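Local coordinates for extracellular solute-binding protein family 5 (Brucella melitensis, PDB 4ONY) that probably binds peptides or related solutes in the periplasm and delivers them to an ABC transporter for import, at residues G45-G50 against I271-I276; G53-L58 against T68-L73; V62-R67 against G203-E208; G224-Y229 against S253-R258. All blocks are in the same frame, centred on the assembly; numbering follows the deposited sequence.

Interaction 1 (G45-G50 against I271-I276)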
loop_
_atom_site.group_PDB
_atom_site.type_symbol
_atom_site.label_atom_id
_atom_site.label_comp_id
_atom_site.label_asym_id
_atom_site.label_seq_id
_atom_site.Cartn_x
_atom_site.Cartn_y
_atom_site.Cartn_z
ATOM N N GLY A 45 28.923 1.141 10.342
ATOM C CA GLY A 45 28.393 2.509 10.442
ATOM C C GLY A 45 26.907 2.462 10.651
ATOM O O GLY A 45 26.286 1.418 10.513
ATOM N N SER A 46 26.334 3.600 11.018
ATOM C CA SER A 46 24.972 3.628 11.493
ATOM C C SER A 46 24.034 4.416 10.579
ATOM O O SER A 46 24.475 5.171 9.709
ATOM C CB SER A 46 24.971 4.238 12.903
ATOM O OG SER A 46 25.348 5.587 12.815
ATOM N N LEU A 47 22.742 4.239 10.831
ATOM C CA LEU A 47 21.685 4.981 10.160
ATOM C C LEU A 47 20.760 5.519 11.246
ATOM O O LEU A 47 20.436 4.789 12.177
ATOM C CB LEU A 47 20.908 4.066 9.242
ATOM C CG LEU A 47 19.691 4.682 8.534
ATOM C CD1 LEU A 47 20.166 5.629 7.458
ATOM C CD2 LEU A 47 18.770 3.615 7.947
ATOM N N THR A 48 20.415 6.791 11.171
ATOM C CA THR A 48 19.483 7.422 12.090
ATOM C C THR A 48 18.358 8.038 11.274
ATOM O O THR A 48 18.612 8.804 10.330
ATOM C CB THR A 48 20.195 8.487 12.966
ATOM O OG1 THR A 48 21.284 7.868 13.662
ATOM C CG2 THR A 48 19.247 9.075 14.005
ATOM N N VAL A 49 17.124 7.628 11.554
ATOM C CA VAL A 49 15.980 8.130 10.796
ATOM C C VAL A 49 14.961 8.660 11.760
ATOM O O VAL A 49 14.957 8.242 12.917
ATOM C CB VAL A 49 15.331 7.039 9.934
ATOM C CG1 VAL A 49 16.364 6.423 9.004
ATOM C CG2 VAL A 49 14.738 5.923 10.801
ATOM N N GLY A 50 14.093 9.546 11.271
ATOM C CA GLY A 50 13.036 10.146 12.073
ATOM C C GLY A 50 11.656 9.685 11.635
ATOM O O GLY A 50 11.448 9.372 10.466
ATOM N N ILE A 271 21.509 15.412 12.201
ATOM C CA ILE A 271 21.157 14.437 13.228
ATOM C C ILE A 271 20.475 13.238 12.610
ATOM O O ILE A 271 20.723 12.137 13.019
ATOM C CB ILE A 271 20.274 15.075 14.308
ATOM C CG1 ILE A 271 21.076 16.206 14.934
ATOM C CG2 ILE A 271 19.892 14.058 15.368
ATOM C CD1 ILE A 271 20.313 17.125 15.849
ATOM N N LEU A 272 19.617 13.462 11.613
ATOM C CA LEU A 272 19.033 12.398 10.854
ATOM C C LEU A 272 19.793 12.266 9.543
ATOM O O LEU A 272 20.165 13.284 8.952
ATOM C CB LEU A 272 17.562 12.697 10.582
ATOM C CG LEU A 272 16.739 12.951 11.846
ATOM C CD1 LEU A 272 15.309 13.236 11.431
ATOM C CD2 LEU A 272 16.824 11.762 12.810
ATOM N N ASP A 273 19.989 11.037 9.075
ATOM C CA ASP A 273 20.801 10.780 7.874
ATOM C C ASP A 273 20.009 10.920 6.560
ATOM O O ASP A 273 20.591 11.158 5.532
ATOM C CB ASP A 273 21.370 9.363 7.926
ATOM C CG ASP A 273 22.406 9.173 9.041
ATOM O OD1 ASP A 273 23.281 10.019 9.173
ATOM O OD2 ASP A 273 22.318 8.172 9.779
ATOM N N ILE A 274 18.695 10.744 6.609
ATOM C CA ILE A 274 17.842 10.817 5.428
ATOM C C ILE A 274 16.534 11.498 5.781
ATOM O O ILE A 274 16.214 11.672 6.954
ATOM C CB ILE A 274 17.524 9.408 4.855
ATOM C CG1 ILE A 274 16.684 8.588 5.844
ATOM C CG2 ILE A 274 18.806 8.611 4.555
ATOM C CD1 ILE A 274 16.079 7.338 5.268
ATOM N N PHE A 275 15.806 11.906 4.758
ATOM C CA PHE A 275 14.491 12.478 4.916
ATOM C C PHE A 275 13.627 12.039 3.759
ATOM O O PHE A 275 13.928 12.336 2.582
ATOM C CB PHE A 275 14.539 14.027 4.993
ATOM C CG PHE A 275 13.216 14.650 5.337
ATOM C CD1 PHE A 275 12.297 14.920 4.340
ATOM C CD2 PHE A 275 12.887 14.916 6.644
ATOM C CE1 PHE A 275 11.059 15.422 4.622
ATOM C CE2 PHE A 275 11.658 15.467 6.947
ATOM C CZ PHE A 275 10.738 15.738 5.933
ATOM N N ILE A 276 12.583 11.283 4.077
ATOM C CA ILE A 276 11.718 10.705 3.035
ATOM C C ILE A 276 10.657 11.783 2.768
ATOM O O ILE A 276 9.915 12.133 3.689
ATOM C CB ILE A 276 11.081 9.402 3.527
ATOM C CG1 ILE A 276 12.162 8.343 3.725
ATOM C CG2 ILE A 276 10.015 8.908 2.542
ATOM C CD1 ILE A 276 11.699 7.090 4.444
HETATM O O HOH W 1 23.457 7.637 12.123
HETATM O O HOH W 2 25.442 7.794 9.578
HETATM O O HOH W 3 14.298 10.564 8.649
#
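Thr48 and Asp273 meet through both backbone and side chain, and with Leu272 they make up most of this junction between strand 46-50 and the residues leading into strand 274-276. Asp273 N donates a nearly straight bond to Thr48 O (2.9 Å, 173° at the hydrogen). In return, Thr48 N donates to Asp273 OD2 at 2.7 Å, reaching the anti side of that oxygen 28° out of the carboxylate plane. The torsion chi1 of -67° sets Asp273 CG beside its own backbone N, on the side from which OD2 reaches Thr48 N. Leu272, the residue before Asp273, crosses Thr48 at about a right angle, its CD2 lying 3.8 Å from Thr48 CG2, while its CD1 rests on the backbone of Gly50. Val49 CG1 packs alongside Ile274 CG1 at 3.8 Å, the two side chains pointing the same way. One water donates to Asp273 OD2 at 2.7 Å and is also hydrogen-bonded to Ser46 OG and Thr48 OG1. Asp273 OD1 forms a salt bridge with Arg573. The carboxylate thus has strand, water and arginine partners, an environment that would be expected to favour its ionised form.

Interaction 2 (G53-L58 against T68-L73)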
loop_
_atom_site.group_PDB
_atom_site.type_symbol
_atom_site.label_atom_id
_atom_site.label_comp_id
_atom_site.label_asym_id
_atom_site.label_seq_id
_atom_site.Cartn_x
_atom_site.Cartn_y
_atom_site.Cartn_z
ATOM N N GLY A 53 5.461 10.806 15.519
ATOM C CA GLY A 53 4.573 10.025 16.364
ATOM C C GLY A 53 5.223 9.713 17.712
ATOM O O GLY A 53 6.051 10.495 18.180
ATOM N N THR A 54 4.822 8.599 18.320
ATOM C CA THR A 54 5.322 8.169 19.613
ATOM C C THR A 54 5.217 6.639 19.765
ATOM O O THR A 54 4.624 5.979 18.926
ATOM C CB THR A 54 4.561 8.867 20.747
ATOM O OG1 THR A 54 5.231 8.666 22.001
ATOM C CG2 THR A 54 3.093 8.371 20.840
ATOM N N PHE A 55 5.803 6.099 20.829
ATOM C CA PHE A 55 5.650 4.714 21.140
ATOM C C PHE A 55 5.871 4.532 22.607
ATOM O O PHE A 55 6.585 5.294 23.207
ATOM C CB PHE A 55 6.660 3.864 20.342
ATOM C CG PHE A 55 8.023 3.831 20.938
ATOM C CD1 PHE A 55 8.932 4.832 20.673
ATOM C CD2 PHE A 55 8.379 2.812 21.801
ATOM C CE1 PHE A 55 10.175 4.820 21.260
ATOM C CE2 PHE A 55 9.603 2.805 22.392
ATOM C CZ PHE A 55 10.524 3.798 22.097
ATOM N N ASP A 56 5.285 3.484 23.166
ATOM C CA ASP A 56 5.518 3.127 24.549
ATOM C C ASP A 56 5.512 1.615 24.802
ATOM O O ASP A 56 5.403 1.201 25.940
ATOM C CB ASP A 56 4.453 3.780 25.433
ATOM C CG ASP A 56 3.055 3.351 25.084
ATOM O OD1 ASP A 56 2.813 2.448 24.249
ATOM O OD2 ASP A 56 2.150 3.985 25.666
ATOM N N SER A 57 5.601 0.793 23.768
ATOM C CA SER A 57 5.549 -0.643 23.966
ATOM C C SER A 57 6.226 -1.373 22.818
ATOM O O SER A 57 6.420 -0.793 21.749
ATOM C CB SER A 57 4.103 -1.148 24.136
ATOM O OG SER A 57 4.066 -2.532 24.525
ATOM N N LEU A 58 6.583 -2.641 23.048
ATOM C CA LEU A 58 7.399 -3.400 22.129
ATOM C C LEU A 58 6.825 -4.759 21.710
ATOM O O LEU A 58 7.595 -5.672 21.362
ATOM C CB LEU A 58 8.792 -3.632 22.709
ATOM C CG LEU A 58 9.574 -2.411 23.159
ATOM C CD1 LEU A 58 10.878 -2.835 23.860
ATOM C CD2 LEU A 58 9.854 -1.484 22.011
ATOM N N THR A 68 0.827 2.363 19.608
ATOM C CA THR A 68 1.980 3.019 20.118
ATOM C C THR A 68 3.103 2.003 20.310
ATOM O O THR A 68 3.822 2.020 21.317
ATOM C CB THR A 68 1.652 3.761 21.421
ATOM O OG1 THR A 68 1.076 2.843 22.364
ATOM C CG2 THR A 68 0.671 4.899 21.174
ATOM N N THR A 69 3.242 1.120 19.338
ATOM C CA THR A 69 4.318 0.147 19.312
ATOM C C THR A 69 5.502 0.650 18.482
ATOM O O THR A 69 5.311 1.260 17.452
ATOM C CB THR A 69 3.799 -1.194 18.777
ATOM O OG1 THR A 69 2.831 -1.720 19.713
ATOM C CG2 THR A 69 4.901 -2.160 18.628
ATOM N N ALA A 70 6.715 0.412 18.951
ATOM C CA ALA A 70 7.886 0.894 18.276
ATOM C C ALA A 70 7.979 0.361 16.857
ATOM O O ALA A 70 7.584 -0.763 16.598
ATOM C CB ALA A 70 9.142 0.483 19.003
ATOM N N ARG A 71 8.503 1.193 15.975
ATOM C CA ARG A 71 8.793 0.824 14.612
ATOM C C ARG A 71 9.997 -0.112 14.591
ATOM O O ARG A 71 10.871 -0.047 15.455
ATOM C CB ARG A 71 9.147 2.084 13.778
ATOM C CG ARG A 71 8.019 3.100 13.611
ATOM C CD ARG A 71 6.960 2.644 12.630
ATOM N NE ARG A 71 7.610 2.424 11.332
ATOM C CZ ARG A 71 7.865 3.363 10.419
ATOM N NH1 ARG A 71 7.443 4.618 10.590
ATOM N NH2 ARG A 71 8.508 3.027 9.294
ATOM N N GLY A 72 10.049 -0.936 13.563
ATOM C CA GLY A 72 11.238 -1.713 13.226
ATOM C C GLY A 72 11.180 -3.174 13.696
ATOM O O GLY A 72 12.019 -3.976 13.286
ATOM N N LEU A 73 10.207 -3.539 14.508
ATOM C CA LEU A 73 10.189 -4.868 15.090
ATOM C C LEU A 73 9.695 -5.912 14.098
ATOM O O LEU A 73 10.288 -6.991 13.973
ATOM C CB LEU A 73 9.339 -4.894 16.367
ATOM C CG LEU A 73 9.839 -3.998 17.486
ATOM C CD1 LEU A 73 8.736 -3.792 18.521
ATOM C CD2 LEU A 73 11.055 -4.624 18.162
HETATM O O HOH W 4 3.178 -3.088 22.001
#
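Ala70 CB touches both Phe55 and Leu58, 3.7 Å from Phe55 CD2 and equally far from Leu58 CD2. It makes an off-centre CH-pi contact with the Phe55 ring, 4.2 Å from the centroid and 29° off the normal. The neighbouring Leu58 also meets Leu73, whose CD1 approaches Leu58 O at 3.6 Å. Side chains of strands 216-222 and 226-231 add to this apolar patch, Val221 touching Phe55 and Leu58, and Ile227 touching Leu58 and Ala70. Further out the backbones are joined at Ser57 and Thr69: Ala70 N donates to Ser57 O at 3.1 Å, and Asp56 N donates to Thr68 O. Ser57 N makes a weak second bond to the same Thr68 oxygen. At the polar edge Thr68 OG1 donates to Asp56 OD1 (2.6 Å), coming from above the carboxylate plane, 39° out of it. Thr68 OG1 stands between its own backbone N and carbonyl carbon (chi1 55°), from where it reaches OD1. A water links Ser57 OG to Thr69 OG1; these hydroxyls also bond to Thr206 N and Ser65 O respectively. The arrangement is an isolated beta bridge, a single pair at Ser57 and Thr69 within the long loop between strands 46-52 and 88-90, folded back on itself against the four-stranded mixed sheet.

Interaction 3 (V62-R67 against G203-E208)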
loop_
_atom_site.group_PDB
_atom_site.type_symbol
_atom_site.label_atom_id
_atom_site.label_comp_id
_atom_site.label_asym_id
_atom_site.label_seq_id
_atom_site.Cartn_x
_atom_site.Cartn_y
_atom_site.Cartn_z
ATOM N N VAL A 62 -0.327 -7.785 19.649
ATOM C CA VAL A 62 -1.417 -7.802 20.655
ATOM C C VAL A 62 -2.185 -6.495 20.673
ATOM O O VAL A 62 -1.678 -5.460 20.192
ATOM C CB VAL A 62 -0.846 -8.087 22.082
ATOM C CG1 VAL A 62 -0.072 -9.399 22.102
ATOM C CG2 VAL A 62 0.063 -6.959 22.542
ATOM N N LEU A 63 -3.399 -6.526 21.230
ATOM C CA LEU A 63 -4.254 -5.335 21.247
ATOM C C LEU A 63 -3.648 -4.205 22.046
ATOM O O LEU A 63 -3.622 -3.095 21.572
ATOM C CB LEU A 63 -5.655 -5.639 21.807
ATOM C CG LEU A 63 -6.598 -6.332 20.806
ATOM C CD1 LEU A 63 -7.841 -6.818 21.563
ATOM C CD2 LEU A 63 -6.989 -5.412 19.667
ATOM N N LYS A 64 -3.132 -4.492 23.243
ATOM C CA LYS A 64 -2.649 -3.416 24.116
ATOM C C LYS A 64 -1.482 -2.659 23.480
ATOM O O LYS A 64 -0.494 -3.288 23.078
ATOM C CB LYS A 64 -2.235 -3.958 25.512
ATOM C CG LYS A 64 -1.756 -2.900 26.510
ATOM C CD LYS A 64 -2.849 -1.902 26.758
ATOM C CE LYS A 64 -2.536 -0.790 27.746
ATOM N NZ LYS A 64 -1.691 -1.239 28.877
ATOM N N SER A 65 -1.594 -1.326 23.410
ATOM C CA SER A 65 -0.586 -0.451 22.842
ATOM C C SER A 65 -0.334 -0.694 21.345
ATOM O O SER A 65 0.726 -0.327 20.810
ATOM C CB SER A 65 0.760 -0.528 23.600
ATOM O OG SER A 65 0.582 -0.112 24.923
ATOM N N MET A 66 -1.306 -1.250 20.655
ATOM C CA MET A 66 -1.089 -1.571 19.253
ATOM C C MET A 66 -0.835 -0.320 18.399
ATOM O O MET A 66 -0.263 -0.449 17.313
ATOM C CB MET A 66 -2.237 -2.370 18.673
ATOM C CG MET A 66 -3.572 -1.657 18.622
ATOM S SD MET A 66 -4.869 -2.663 17.844
ATOM C CE MET A 66 -4.529 -2.338 16.109
ATOM N N ARG A 67 -1.307 0.849 18.843
ATOM C CA ARG A 67 -1.097 2.087 18.104
ATOM C C ARG A 67 0.139 2.872 18.584
ATOM O O ARG A 67 0.494 3.895 17.995
ATOM C CB ARG A 67 -2.372 2.933 18.122
ATOM C CG ARG A 67 -3.462 2.408 17.165
ATOM C CD ARG A 67 -4.750 3.220 17.212
ATOM N NE ARG A 67 -5.304 3.166 18.565
ATOM C CZ ARG A 67 -5.235 4.124 19.501
ATOM N NH1 ARG A 67 -4.657 5.324 19.277
ATOM N NH2 ARG A 67 -5.778 3.877 20.694
ATOM N N GLY A 203 0.978 -9.992 25.991
ATOM C CA GLY A 203 -0.238 -9.193 25.922
ATOM C C GLY A 203 -0.076 -7.866 26.618
ATOM O O GLY A 203 -0.729 -6.892 26.218
ATOM N N ASN A 204 0.764 -7.814 27.658
ATOM C CA ASN A 204 0.977 -6.586 28.430
ATOM C C ASN A 204 1.689 -5.554 27.555
ATOM O O ASN A 204 2.345 -5.936 26.595
ATOM C CB ASN A 204 1.829 -6.806 29.691
ATOM C CG ASN A 204 1.084 -7.550 30.799
ATOM O OD1 ASN A 204 -0.074 -7.903 30.666
ATOM N ND2 ASN A 204 1.779 -7.814 31.895
ATOM N N SER A 205 1.511 -4.273 27.867
ATOM C CA SER A 205 2.421 -3.220 27.394
ATOM C C SER A 205 3.775 -3.534 27.996
ATOM O O SER A 205 3.860 -3.897 29.184
ATOM C CB SER A 205 2.061 -1.858 27.975
ATOM O OG SER A 205 0.794 -1.527 27.629
ATOM N N THR A 206 4.819 -3.375 27.209
ATOM C CA THR A 206 6.117 -3.772 27.646
ATOM C C THR A 206 7.210 -2.979 26.992
ATOM O O THR A 206 7.172 -2.755 25.796
ATOM C CB THR A 206 6.373 -5.298 27.430
ATOM O OG1 THR A 206 7.669 -5.618 27.918
ATOM C CG2 THR A 206 6.310 -5.703 25.999
ATOM N N LEU A 207 8.194 -2.597 27.806
ATOM C CA LEU A 207 9.421 -1.988 27.324
ATOM C C LEU A 207 10.665 -2.867 27.538
ATOM O O LEU A 207 11.778 -2.381 27.388
ATOM C CB LEU A 207 9.621 -0.623 27.963
ATOM C CG LEU A 207 8.580 0.415 27.601
ATOM C CD1 LEU A 207 8.573 1.571 28.603
ATOM C CD2 LEU A 207 8.794 0.916 26.196
ATOM N N GLU A 208 10.474 -4.145 27.840
ATOM C CA GLU A 208 11.608 -5.094 27.952
ATOM C C GLU A 208 12.049 -5.497 26.549
ATOM O O GLU A 208 11.216 -5.893 25.726
ATOM C CB GLU A 208 11.278 -6.364 28.764
HETATM O O HOH W 5 -3.049 -7.183 24.758
HETATM O O HOH W 6 1.904 -4.490 23.961
#
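Lys64 and Ser65 converge on one hydroxyl, Ser205 OG, which carries the direct polar part of this contact. Lys64 NZ donates to Ser205 OG at 2.8 Å, and Ser65 OG is hydrogen-bonded to the same oxygen at 3.1 Å, with the direction of that bond open. The lysine chain leaves with CG anti to its backbone N (chi1 -178°), then bends at chi2, which turns CD, and at chi4, which turns NZ back to the hydroxyl. CG and CE also lie close to Ser205 OG, and the chain curls around the hydroxyl instead of running straight out. Ser65 OG has a further, weak bond to Asp56 OD1.

Two waters bridge the backbones. One accepts from Lys64 N and donates to Gly203 O at 2.8 Å; the other donates to both Lys64 O and Asn204 O, the first of these also at 2.8 Å. The amide and carbonyl of Lys64 are each tied in this way to the opposite segment.

Van der Waals contact is slight: Val62 CG1 lies 3.8 Å from Gly203 CA, and Val62 CG2 and Lys64 CB lie against the carbonyl oxygen of Gly203, the latter at 3.4 Å. Phe202 packs on the same valine.

The type II turn from Leu63 to Met66, closed by Met66 N donating to Leu63 O, brings Lys64 and Ser65 together at its two central positions. With two surface loops joined by hydroxyls, an ammonium group and bridging water, the contact is largely polar, and Ser205 OG probably gains stabilisation from the nearby positive charge.

Interaction 4 (G224-Y229 against S253-R258). With P4G (1-ethoxy-2-(2-ethoxyethoxy)ethane), chain D.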
loop_
_atom_site.group_PDB
_atom_site.type_symbol
_atom_site.label_atom_id
_atom_site.label_comp_id
_atom_site.label_asym_id
_atom_site.label_seq_id
_atom_site.Cartn_x
_atom_site.Cartn_y
_atom_site.Cartn_z
ATOM N N GLY A 224 8.691 7.358 23.658
ATOM C CA GLY A 224 8.292 8.634 23.125
ATOM C C GLY A 224 9.401 9.377 22.415
ATOM O O GLY A 224 9.164 10.476 21.926
ATOM N N GLN A 225 10.605 8.792 22.346
ATOM C CA GLN A 225 11.798 9.487 21.875
ATOM C C GLN A 225 12.675 8.728 20.857
ATOM O O GLN A 225 13.010 9.294 19.805
ATOM C CB GLN A 225 12.658 9.882 23.048
ATOM C CG GLN A 225 11.931 10.811 24.012
ATOM C CD GLN A 225 12.899 11.380 25.044
ATOM O OE1 GLN A 225 13.390 10.672 25.910
ATOM N NE2 GLN A 225 13.190 12.650 24.926
ATOM N N ARG A 226 13.045 7.492 21.166
ATOM C CA ARG A 226 14.053 6.787 20.394
ATOM C C ARG A 226 14.127 5.317 20.740
ATOM O O ARG A 226 14.059 4.943 21.920
ATOM C CB ARG A 226 15.440 7.407 20.686
ATOM C CG ARG A 226 16.595 6.787 19.896
ATOM C CD ARG A 226 17.943 7.298 20.399
ATOM N NE ARG A 226 18.147 8.706 20.090
ATOM C CZ ARG A 226 18.222 9.696 20.989
ATOM N NH1 ARG A 226 18.093 9.474 22.292
ATOM N NH2 ARG A 226 18.453 10.938 20.561
ATOM N N ILE A 227 14.234 4.495 19.706
ATOM C CA ILE A 227 14.606 3.078 19.840
ATOM C C ILE A 227 15.913 2.829 19.038
ATOM O O ILE A 227 16.055 3.295 17.949
ATOM C CB ILE A 227 13.473 2.112 19.421
ATOM C CG1 ILE A 227 13.894 0.671 19.640
ATOM C CG2 ILE A 227 13.063 2.254 17.941
ATOM C CD1 ILE A 227 12.739 -0.320 19.637
ATOM N N VAL A 228 16.898 2.190 19.650
ATOM C CA VAL A 228 18.193 1.935 19.022
ATOM C C VAL A 228 18.301 0.412 18.798
ATOM O O VAL A 228 18.160 -0.375 19.728
ATOM C CB VAL A 228 19.368 2.418 19.890
ATOM C CG1 VAL A 228 20.718 2.165 19.244
ATOM C CG2 VAL A 228 19.271 3.905 20.212
ATOM N N TYR A 229 18.540 0.041 17.551
ATOM C CA TYR A 229 18.819 -1.307 17.171
ATOM C C TYR A 229 20.333 -1.486 16.917
ATOM O O TYR A 229 20.953 -0.668 16.251
ATOM C CB TYR A 229 18.077 -1.632 15.887
ATOM C CG TYR A 229 16.590 -1.669 16.043
ATOM C CD1 TYR A 229 15.970 -2.828 16.483
ATOM C CD2 TYR A 229 15.795 -0.572 15.745
ATOM C CE1 TYR A 229 14.617 -2.914 16.637
ATOM C CE2 TYR A 229 14.412 -0.642 15.894
ATOM C CZ TYR A 229 13.834 -1.828 16.346
ATOM O OH TYR A 229 12.474 -1.973 16.501
ATOM N N SER A 253 19.008 3.729 14.488
ATOM C CA SER A 253 18.230 4.460 15.504
ATOM C C SER A 253 17.046 5.094 14.823
ATOM O O SER A 253 17.171 5.723 13.768
ATOM C CB SER A 253 19.080 5.520 16.225
ATOM O OG SER A 253 20.322 4.987 16.699
ATOM N N ILE A 254 15.883 4.866 15.404
ATOM C CA ILE A 254 14.643 5.493 14.975
ATOM C C ILE A 254 14.222 6.502 16.055
ATOM O O ILE A 254 13.883 6.121 17.196
ATOM C CB ILE A 254 13.550 4.426 14.755
ATOM C CG1 ILE A 254 14.105 3.331 13.838
ATOM C CG2 ILE A 254 12.276 5.050 14.188
ATOM C CD1 ILE A 254 13.109 2.220 13.501
ATOM N N GLU A 255 14.270 7.781 15.682
ATOM C CA GLU A 255 13.897 8.900 16.548
ATOM C C GLU A 255 12.514 9.407 16.249
ATOM O O GLU A 255 12.059 9.397 15.083
ATOM C CB GLU A 255 14.900 10.018 16.397
ATOM C CG GLU A 255 16.244 9.585 16.907
ATOM C CD GLU A 255 17.224 10.698 17.064
ATOM O OE1 GLU A 255 16.991 11.829 16.572
ATOM O OE2 GLU A 255 18.261 10.421 17.692
ATOM N N TYR A 256 11.825 9.835 17.300
ATOM C CA TYR A 256 10.456 10.220 17.204
ATOM C C TYR A 256 10.323 11.737 17.371
ATOM O O TYR A 256 10.931 12.305 18.262
ATOM C CB TYR A 256 9.644 9.450 18.257
ATOM C CG TYR A 256 9.349 7.999 17.867
ATOM C CD1 TYR A 256 10.324 7.017 17.967
ATOM C CD2 TYR A 256 8.128 7.626 17.364
ATOM C CE1 TYR A 256 10.050 5.697 17.628
ATOM C CE2 TYR A 256 7.850 6.332 17.034
ATOM C CZ TYR A 256 8.818 5.364 17.168
ATOM O OH TYR A 256 8.554 4.058 16.837
ATOM N N TYR A 257 9.546 12.367 16.482
ATOM C CA TYR A 257 9.373 13.810 16.441
ATOM C C TYR A 257 7.880 14.165 16.523
ATOM O O TYR A 257 7.035 13.377 16.125
ATOM C CB TYR A 257 9.978 14.395 15.154
ATOM C CG TYR A 257 11.466 14.291 15.149
ATOM C CD1 TYR A 257 12.092 13.089 14.798
ATOM C CD2 TYR A 257 12.255 15.338 15.616
ATOM C CE1 TYR A 257 13.476 12.966 14.872
ATOM C CE2 TYR A 257 13.633 15.224 15.689
ATOM C CZ TYR A 257 14.241 14.017 15.333
ATOM O OH TYR A 257 15.651 13.932 15.432
ATOM N N ARG A 258 7.567 15.352 17.036
ATOM C CA ARG A 258 6.171 15.722 17.226
ATOM C C ARG A 258 5.519 16.160 15.932
ATOM O O ARG A 258 4.331 16.186 15.882
ATOM C CB ARG A 258 6.013 16.812 18.238
ATOM C CG ARG A 258 6.492 18.182 17.772
ATOM C CD ARG A 258 6.613 19.074 18.973
ATOM N NE ARG A 258 6.811 20.466 18.623
ATOM C CZ ARG A 258 7.949 21.138 18.709
ATOM N NH1 ARG A 258 9.058 20.543 19.118
ATOM N NH2 ARG A 258 7.973 22.436 18.353
HETATM C C8 P4G D . 19.213 12.256 23.957
HETATM C C7 P4G D . 17.836 11.861 24.494
HETATM O O4 P4G D . 16.668 12.597 24.010
HETATM C C6 P4G D . 16.574 13.115 22.665
HETATM C C5 P4G D . 15.400 12.491 21.890
HETATM O O3 P4G D . 15.382 12.992 20.539
HETATM C C4 P4G D . 14.160 12.827 19.859
HETATM C C3 P4G D . 13.943 14.066 19.010
HETATM O O2 P4G D . 13.070 14.994 19.657
HETATM C C2 P4G D . 13.119 16.317 19.084
HETATM C C1 P4G D . 13.920 17.354 19.851
HETATM O O HOH W 7 10.048 12.749 20.896
#
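Arg226 and Glu255 face each other as a non-hydrogen-bonded pair on two antiparallel strands of a four-stranded mixed sheet, beside a classic beta bulge in which Gln225 and Arg226 both oppose Gln222. Ile227 and Ile254 form the next, hydrogen-bonded pair: Ile227 N donates to Ile254 O, and Ile254 N returns a bond to Ile227 O, each 3.0 Å. At the bulge Tyr256 N donates to Gln225 O at 2.8 Å from above the carbonyl plane, 43° out of it. A water donates to Gly224 O and Tyr256 O, continuing the link past the last direct bond.

The side chains of Arg226 and Glu255 run side by side, their flat groups turned 65° apart. Arg226 NE (3.0 Å) and NH2 (2.9 Å) both grip Glu255 OE2 from the same face of the carboxylate, while the oxygen lies close to the guanidinium plane. NH1 is taken by Gln222 OE1. The hydroxyls of Tyr229 and Tyr256 bond to Arg71 O and Arg71 N; Tyr257 OH bonds to Ser266 OG and also lies 2.7 Å from Glu255 OE1. On the opposite face from the salt bridge, Ile227 CG2 packs against Ile254 CB. The bound 1-ethoxy-2-(2-ethoxyethoxy)ethane lies over the salt-bridge side: its C7 meets the guanidinium edge 3.3 Å from Arg226 NH1, and its C3 sits over one face of the Tyr257 ring, 3.5 Å from CE2.

Overall arrangement
Interactions 1 and 4 share one sheet, with centres 11 Å apart: strand 46-52 runs parallel to strand 251-257, and Leu47 O and Val49 O each lie 2.9 Å from the backbone N of Ser253 and Glu255, respectively. Interaction 2 packs on the other side of interaction 4, 9 Å between centres, where Arg71 O meets Tyr229 OH at 2.7 Å. Interaction 3 continues outward, 9 Å from interaction 2, through Ser57 OG and Thr206 N. It does not touch interaction 4. The ether ligand lies at interaction 4; the side chains of Ile271 in interaction 1 and Phe55 in interaction 2 are about 7 and 9 Å from it.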